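Local coordinates for LPS-assembly lipoprotein (Caulobacter crescentus, PDB 4KWY) that probably takes part in assembling lipopolysaccharide at the outer membrane, as a lipoprotein of the LptE family, at residues Val64-Arg77 against His88-Asp102. Numbering follows the deposited sequence.
Sequences VANRFELRMSVDWR and HKGRTDVSVTYDSAD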
# COMPACT_ATOMS: atom_id res chain seq x y z
N VAL A 64 -12.61 25.19 2.20
CA VAL A 64 -13.15 24.65 0.93
C VAL A 64 -14.35 23.70 1.16
O VAL A 64 -14.25 22.73 1.93
CB VAL A 64 -12.05 23.96 0.08
CG1 VAL A 64 -12.62 23.36 -1.21
CG2 VAL A 64 -10.92 24.93 -0.25
N ALA A 65 -15.46 23.96 0.43
CA ALA A 65 -16.68 23.15 0.43
C ALA A 65 -16.43 21.76 -0.20
O ALA A 65 -15.86 21.65 -1.30
CB ALA A 65 -17.80 23.87 -0.32
N ASN A 66 -16.86 20.71 0.53
CA ASN A 66 -16.78 19.29 0.18
C ASN A 66 -15.35 18.83 -0.11
O ASN A 66 -15.18 17.97 -0.96
CB ASN A 66 -17.74 18.94 -1.00
CG ASN A 66 -19.22 18.87 -0.63
OD1 ASN A 66 -19.61 18.43 0.47
ND2 ASN A 66 -20.08 19.26 -1.56
N ARG A 67 -14.32 19.39 0.60
CA ARG A 67 -12.93 18.91 0.49
C ARG A 67 -12.65 18.01 1.69
O ARG A 67 -12.96 18.38 2.82
CB ARG A 67 -11.85 20.01 0.34
CG ARG A 67 -10.41 19.38 0.32
CD ARG A 67 -9.26 20.30 -0.05
NE ARG A 67 -9.43 20.83 -1.41
CZ ARG A 67 -9.03 22.03 -1.80
NH1 ARG A 67 -8.39 22.83 -0.96
NH2 ARG A 67 -9.28 22.45 -3.03
N PHE A 68 -12.09 16.84 1.45
CA PHE A 68 -11.83 15.89 2.51
C PHE A 68 -10.40 15.45 2.54
O PHE A 68 -9.76 15.44 1.48
CB PHE A 68 -12.73 14.66 2.32
CG PHE A 68 -14.17 14.87 2.70
CD1 PHE A 68 -15.05 15.50 1.82
CD2 PHE A 68 -14.64 14.46 3.93
CE1 PHE A 68 -16.38 15.73 2.19
CE2 PHE A 68 -15.96 14.71 4.31
CZ PHE A 68 -16.82 15.32 3.43
N GLU A 69 -9.88 15.09 3.73
CA GLU A 69 -8.53 14.54 3.88
C GLU A 69 -8.65 13.11 4.35
O GLU A 69 -9.39 12.80 5.27
CB GLU A 69 -7.61 15.33 4.81
CG GLU A 69 -6.17 14.85 4.70
CD GLU A 69 -5.12 15.60 5.51
OE1 GLU A 69 -5.07 15.39 6.74
OE2 GLU A 69 -4.30 16.32 4.90
N LEU A 70 -7.95 12.23 3.67
CA LEU A 70 -7.95 10.81 3.93
C LEU A 70 -6.54 10.37 4.26
O LEU A 70 -5.58 10.78 3.60
CB LEU A 70 -8.49 10.17 2.68
CG LEU A 70 -8.73 8.69 2.70
CD1 LEU A 70 -10.13 8.39 3.19
CD2 LEU A 70 -8.61 8.20 1.32
N ARG A 71 -6.40 9.58 5.32
CA ARG A 71 -5.10 9.13 5.79
C ARG A 71 -4.96 7.62 5.75
O ARG A 71 -5.83 6.89 6.21
CB ARG A 71 -4.85 9.64 7.20
CG ARG A 71 -3.41 9.50 7.62
CD ARG A 71 -3.12 10.36 8.81
NE ARG A 71 -1.94 9.88 9.52
CZ ARG A 71 -1.87 9.71 10.83
NH1 ARG A 71 -2.93 9.97 11.59
NH2 ARG A 71 -0.75 9.28 11.40
N MSE A 72 -3.87 7.17 5.14
CA MSE A 72 -3.57 5.76 5.10
C MSE A 72 -2.33 5.53 5.95
O MSE A 72 -1.23 5.98 5.60
CB MSE A 72 -3.40 5.22 3.68
CG MSE A 72 -3.11 3.71 3.70
SE MSE A 72 -2.95 2.96 1.98
CE MSE A 72 -4.31 1.70 2.17
N SER A 73 -2.52 4.80 7.06
CA SER A 73 -1.47 4.42 8.00
C SER A 73 -1.25 2.94 7.90
O SER A 73 -2.21 2.16 8.02
CB SER A 73 -1.87 4.81 9.42
OG SER A 73 -2.11 6.20 9.46
N VAL A 74 -0.00 2.53 7.61
CA VAL A 74 0.31 1.11 7.41
C VAL A 74 1.56 0.72 8.17
O VAL A 74 2.63 1.27 7.94
CB VAL A 74 0.52 0.74 5.90
CG1 VAL A 74 0.35 -0.76 5.67
CG2 VAL A 74 -0.35 1.57 4.96
N ASP A 75 1.43 -0.30 8.98
CA ASP A 75 2.56 -0.97 9.62
C ASP A 75 2.77 -2.21 8.82
O ASP A 75 1.79 -2.88 8.52
CB ASP A 75 2.30 -1.29 11.10
CG ASP A 75 2.49 -0.08 12.00
OD1 ASP A 75 3.64 0.37 12.15
OD2 ASP A 75 1.49 0.39 12.55
N TRP A 76 4.01 -2.50 8.40
CA TRP A 76 4.24 -3.69 7.61
C TRP A 76 5.52 -4.44 8.01
O TRP A 76 6.49 -3.82 8.46
CB TRP A 76 4.23 -3.35 6.11
CG TRP A 76 5.12 -2.21 5.72
CD1 TRP A 76 4.79 -0.89 5.65
CD2 TRP A 76 6.49 -2.31 5.33
NE1 TRP A 76 5.87 -0.15 5.22
CE2 TRP A 76 6.93 -1.00 5.02
CE3 TRP A 76 7.39 -3.38 5.21
CZ2 TRP A 76 8.24 -0.73 4.60
CZ3 TRP A 76 8.68 -3.12 4.75
CH2 TRP A 76 9.09 -1.81 4.46
N ARG A 77 5.50 -5.77 7.84
CA ARG A 77 6.59 -6.72 8.14
C ARG A 77 6.94 -7.55 6.92
O ARG A 77 6.04 -8.10 6.28
CB ARG A 77 6.19 -7.70 9.26
CG ARG A 77 5.89 -7.06 10.56
CD ARG A 77 5.48 -8.07 11.59
NE ARG A 77 4.52 -7.43 12.50
CZ ARG A 77 4.83 -6.84 13.65
NH1 ARG A 77 6.08 -6.87 14.10
NH2 ARG A 77 3.89 -6.26 14.38
N HIS A 88 12.81 -7.61 7.63
CA HIS A 88 12.65 -6.17 7.43
C HIS A 88 11.25 -5.75 7.82
O HIS A 88 10.30 -6.52 7.69
CB HIS A 88 12.94 -5.81 5.96
CG HIS A 88 13.09 -4.34 5.68
ND1 HIS A 88 13.87 -3.52 6.49
CD2 HIS A 88 12.60 -3.60 4.66
CE1 HIS A 88 13.78 -2.30 5.96
NE2 HIS A 88 13.03 -2.30 4.85
N LYS A 89 11.11 -4.51 8.29
CA LYS A 89 9.80 -3.94 8.62
C LYS A 89 9.76 -2.41 8.30
O LYS A 89 10.76 -1.82 7.85
CB LYS A 89 9.41 -4.26 10.09
CG LYS A 89 10.00 -3.42 11.20
CD LYS A 89 9.37 -3.88 12.51
CE LYS A 89 9.68 -3.02 13.70
NZ LYS A 89 9.09 -3.57 14.96
N GLY A 90 8.58 -1.82 8.47
CA GLY A 90 8.39 -0.40 8.23
C GLY A 90 7.03 0.11 8.67
O GLY A 90 6.15 -0.66 9.09
N ARG A 91 6.89 1.44 8.58
CA ARG A 91 5.69 2.21 8.86
C ARG A 91 5.56 3.22 7.72
O ARG A 91 6.56 3.81 7.32
CB ARG A 91 5.74 2.87 10.25
CG ARG A 91 4.63 3.89 10.56
CD ARG A 91 3.20 3.34 10.57
NE ARG A 91 2.23 4.42 10.78
CZ ARG A 91 1.39 4.50 11.80
NH1 ARG A 91 1.34 3.53 12.71
NH2 ARG A 91 0.56 5.53 11.92
N THR A 92 4.38 3.31 7.12
CA THR A 92 4.12 4.22 5.99
C THR A 92 2.85 5.00 6.32
O THR A 92 1.85 4.41 6.71
CB THR A 92 4.03 3.38 4.66
OG1 THR A 92 5.19 2.58 4.54
CG2 THR A 92 3.88 4.23 3.41
N ASP A 93 2.91 6.30 6.20
CA ASP A 93 1.78 7.18 6.45
C ASP A 93 1.61 8.08 5.25
O ASP A 93 2.50 8.85 4.94
CB ASP A 93 2.00 8.02 7.71
CG ASP A 93 1.11 7.65 8.87
OD1 ASP A 93 -0.08 8.04 8.85
OD2 ASP A 93 1.61 7.03 9.83
N VAL A 94 0.48 7.94 4.56
CA VAL A 94 0.18 8.73 3.36
C VAL A 94 -1.13 9.52 3.57
O VAL A 94 -2.10 8.97 4.11
CB VAL A 94 0.10 7.80 2.12
CG1 VAL A 94 -0.41 8.55 0.89
CG2 VAL A 94 1.46 7.17 1.82
N SER A 95 -1.16 10.77 3.10
CA SER A 95 -2.37 11.62 3.14
C SER A 95 -2.72 12.12 1.78
O SER A 95 -1.84 12.50 1.02
CB SER A 95 -2.17 12.80 4.08
OG SER A 95 -2.39 12.35 5.40
N VAL A 96 -4.02 12.09 1.45
CA VAL A 96 -4.57 12.62 0.21
C VAL A 96 -5.80 13.47 0.55
O VAL A 96 -6.40 13.34 1.63
CB VAL A 96 -4.93 11.52 -0.84
CG1 VAL A 96 -3.71 10.73 -1.26
CG2 VAL A 96 -6.04 10.60 -0.36
N THR A 97 -6.16 14.36 -0.38
CA THR A 97 -7.37 15.14 -0.34
C THR A 97 -8.20 14.76 -1.56
O THR A 97 -7.66 14.27 -2.56
CB THR A 97 -7.13 16.65 -0.24
OG1 THR A 97 -6.49 17.11 -1.42
CG2 THR A 97 -6.38 17.07 1.04
N TYR A 98 -9.52 14.92 -1.45
CA TYR A 98 -10.45 14.73 -2.56
C TYR A 98 -11.50 15.75 -2.42
O TYR A 98 -11.84 16.17 -1.30
CB TYR A 98 -11.03 13.31 -2.70
CG TYR A 98 -11.82 12.79 -1.52
CD1 TYR A 98 -13.20 12.99 -1.44
CD2 TYR A 98 -11.20 12.04 -0.52
CE1 TYR A 98 -13.94 12.47 -0.38
CE2 TYR A 98 -11.94 11.53 0.56
CZ TYR A 98 -13.30 11.73 0.62
OH TYR A 98 -14.03 11.27 1.68
N ASP A 99 -11.94 16.25 -3.56
CA ASP A 99 -12.96 17.26 -3.58
C ASP A 99 -14.28 16.59 -3.94
O ASP A 99 -14.52 16.27 -5.10
CB ASP A 99 -12.58 18.41 -4.53
CG ASP A 99 -11.69 19.48 -3.89
OD1 ASP A 99 -10.73 19.12 -3.21
OD2 ASP A 99 -11.95 20.67 -4.11
N SER A 100 -15.10 16.32 -2.91
CA SER A 100 -16.43 15.70 -3.01
C SER A 100 -17.45 16.59 -3.78
O SER A 100 -17.12 17.65 -4.31
CB SER A 100 -16.96 15.36 -1.61
OG SER A 100 -17.85 14.26 -1.62
N ALA A 101 -18.69 16.12 -3.83
CA ALA A 101 -19.78 16.78 -4.53
C ALA A 101 -21.11 16.60 -3.79
O ALA A 101 -21.23 15.68 -2.97
CB ALA A 101 -19.88 16.20 -5.94
N ASP A 102 -22.10 17.47 -4.07
CA ASP A 102 -23.43 17.37 -3.47
C ASP A 102 -24.14 16.08 -3.96
O ASP A 102 -24.87 15.45 -3.18
CB ASP A 102 -24.26 18.62 -3.79
CG ASP A 102 -23.76 19.93 -3.19
OD1 ASP A 102 -22.94 19.87 -2.23
OD2 ASP A 102 -24.22 21.01 -3.63
O HOH W 1 6.36 -1.27 12.51
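Asp93 OD1 is gripped from opposite faces of its carboxylate plane, by Arg71 NE at 2.7 Å and by the hydroxyl of Ser73. The Arg71 NE bond is bent, 131° at the hydrogen, with OD1 tilted from the guanidinium plane. OD2 of the same carboxylate takes both NE and NH2 of Arg91 side-on, and a weak bond from Arg91 NH1 to Asp75 OD2 extends the salt-bridge network; the Asp93 carboxylate, bound by both Arg71 and Arg91, probably balances their nearby charges. Ser73 OG also bonds Arg54, tying the network to helix 52-56. At the start of strand 67-80, Arg67 NE meets Asp99 OD1 on its syn side at 2.8 Å, nearly straight at 175°.

On the sheet face that carries Phe68, Leu70, Met72, Val74 and Trp76, chi1 of 51° places Trp76 CG between the backbone N and the carbonyl carbon, turning the indole over Gly90, whose CA sits 3.8 Å from the six-membered ring centroid. Trp76 NE1 donates to Thr92 OG1 at 2.9 Å, close to the indole plane. Replacing Trp76 by an alanine is likely to uncover Gly90 CA and leave Thr92 OG1 without its indole donor. Phe68 CB lies over the Tyr98 ring, 3.7 Å from its centroid. Helix 104-135 packs on this face, touching Trp76, Thr92 and Tyr98. Eleven alternating hydrogen-bonded and non-hydrogen-bonded pairs, Arg67-Asp99 to Arg77-Lys89, define a long antiparallel beta hairpin, part of this LptE-family protein's helix-backed sheet.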